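Local coordinates for protein HPV18 E7 (Human papillomavirus type 18, PDB 6IWD) that probably drives quiescent host cells from G1 into S phase, so that the virus can use the cellular DNA replication machinery, at residues M11-C16 with Q38-T43. Sequence-based numbering, arbitrary orientation.
Sequences MLCMCC and QLFLNT. With ZN (zinc ion), chain F.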
# COMPACT_ATOMS: atom_id res chain seq x y z
N MET B 11 -11.73 9.61 4.76
CA MET B 11 -12.02 8.18 4.77
C MET B 11 -12.95 7.87 5.93
O MET B 11 -12.60 8.08 7.09
CB MET B 11 -10.73 7.36 4.91
CG MET B 11 -9.76 7.50 3.75
SD MET B 11 -10.23 6.49 2.34
CE MET B 11 -10.36 4.87 3.11
N LEU B 12 -14.14 7.36 5.61
CA LEU B 12 -15.07 6.86 6.62
C LEU B 12 -14.91 5.36 6.77
O LEU B 12 -14.89 4.63 5.78
CB LEU B 12 -16.52 7.19 6.25
CG LEU B 12 -16.89 8.67 6.37
CD1 LEU B 12 -18.00 9.02 5.38
CD2 LEU B 12 -17.32 8.96 7.80
N CYS B 13 -14.76 4.90 8.01
CA CYS B 13 -14.64 3.47 8.27
C CYS B 13 -15.29 3.19 9.61
O CYS B 13 -15.77 4.09 10.30
CB CYS B 13 -13.17 3.02 8.22
SG CYS B 13 -12.03 3.88 9.38
N MET B 14 -15.30 1.91 9.98
CA MET B 14 -15.89 1.45 11.23
C MET B 14 -14.80 0.95 12.16
O MET B 14 -13.85 0.28 11.72
CB MET B 14 -16.91 0.34 10.96
CG MET B 14 -17.78 -0.06 12.15
SD MET B 14 -18.75 -1.58 11.89
CE MET B 14 -17.43 -2.77 11.65
N CYS B 15 -14.91 1.28 13.45
CA CYS B 15 -14.01 0.69 14.43
C CYS B 15 -14.17 -0.83 14.43
O CYS B 15 -15.28 -1.36 14.38
CB CYS B 15 -14.29 1.24 15.83
SG CYS B 15 -13.32 0.42 17.11
N CYS B 16 -13.04 -1.53 14.46
CA CYS B 16 -13.10 -2.99 14.43
C CYS B 16 -13.47 -3.59 15.77
O CYS B 16 -13.54 -4.82 15.88
CB CYS B 16 -11.77 -3.56 13.95
SG CYS B 16 -10.33 -3.14 14.95
N GLN B 38 -7.06 0.33 -0.63
CA GLN B 38 -6.85 -1.11 -0.81
C GLN B 38 -6.50 -1.80 0.52
O GLN B 38 -6.89 -2.96 0.73
CB GLN B 38 -5.76 -1.34 -1.86
CG GLN B 38 -5.46 -2.81 -2.17
CD GLN B 38 -6.70 -3.56 -2.67
OE1 GLN B 38 -7.36 -3.13 -3.60
NE2 GLN B 38 -7.00 -4.69 -2.05
N LEU B 39 -5.80 -1.10 1.42
CA LEU B 39 -5.46 -1.73 2.71
C LEU B 39 -6.70 -2.07 3.51
O LEU B 39 -6.73 -3.09 4.21
CB LEU B 39 -4.52 -0.81 3.51
CG LEU B 39 -3.15 -0.59 2.87
CD1 LEU B 39 -2.20 0.21 3.79
CD2 LEU B 39 -2.53 -1.93 2.50
N PHE B 40 -7.75 -1.23 3.44
CA PHE B 40 -9.01 -1.56 4.11
C PHE B 40 -9.65 -2.80 3.53
O PHE B 40 -10.43 -3.48 4.21
CB PHE B 40 -10.00 -0.39 4.01
CG PHE B 40 -9.68 0.77 4.91
CD1 PHE B 40 -8.84 1.79 4.47
CD2 PHE B 40 -10.24 0.86 6.18
CE1 PHE B 40 -8.55 2.87 5.30
CE2 PHE B 40 -9.95 1.94 7.00
CZ PHE B 40 -9.11 2.94 6.57
N LEU B 41 -9.38 -3.10 2.26
CA LEU B 41 -9.94 -4.28 1.62
C LEU B 41 -9.06 -5.50 1.83
O LEU B 41 -9.46 -6.61 1.44
CB LEU B 41 -10.12 -4.01 0.13
CG LEU B 41 -11.16 -2.92 -0.14
CD1 LEU B 41 -11.04 -2.45 -1.58
CD2 LEU B 41 -12.57 -3.47 0.17
N ASN B 42 -7.88 -5.32 2.41
CA ASN B 42 -7.06 -6.44 2.87
C ASN B 42 -7.40 -6.72 4.33
O ASN B 42 -8.48 -7.26 4.63
CB ASN B 42 -5.58 -6.12 2.68
CG ASN B 42 -5.22 -5.85 1.23
OD1 ASN B 42 -5.99 -6.16 0.32
ND2 ASN B 42 -4.03 -5.31 1.00
N THR B 43 -6.50 -6.35 5.26
CA THR B 43 -6.73 -6.60 6.68
C THR B 43 -6.70 -5.36 7.56
O THR B 43 -6.97 -5.48 8.77
CB THR B 43 -5.70 -7.60 7.24
OG1 THR B 43 -4.41 -6.98 7.36
CG2 THR B 43 -5.58 -8.83 6.34
ZN ZN F . -14.48 1.39 19.15
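Q38 NE2 donates to N42 OD1 at 3.0 Å, with an N-H...O angle of 156°, on the same stretch of chain that carries F40 across to M11 and C13. The acceptor sits almost in the amide plane of Q38, whereas NE2 is well tilted from the carbonyl plane of N42. This is the zinc-binding C-terminal domain of E7, in which helix 30-41 packs on the antiparallel hairpin of strands 7-14 and 21-28. No hydrogen bond crosses between the segments. The join is buried and apolar, with the ring of F40 meeting M11 and C13, two residues apart on strand 7-14, whose side chains both leave toward the helix. M11 curls at its second and third torsions, which turns its methyl rather than its sulfur to the ring, and CE rests 3.5 Å from F40 CE1. From the same side of the ring plane, C13 CB lies 3.6 Å from F40 CE2, farther round the rim. F36 adds an edge-to-face stack with F40, and M11 also packs on L33, tying strand to helix further back along the chain. Two residues beyond C13, C15 SG binds the zinc ion at 2.5 Å, joined there by C18, C48 and C51. At the far end of 38-43, N42 ND2 and T43 OG1 hydrogen-bond to D32 of the second subunit, placing this corner at the dimer interface. With chi1 at 57°, the sulfur of C13 stands between its own backbone N and carbonyl carbon and makes an oblique sulfur-aromatic contact: SG is 4.9 Å from the F40 ring centroid and 3.7 Å from F40 CE2.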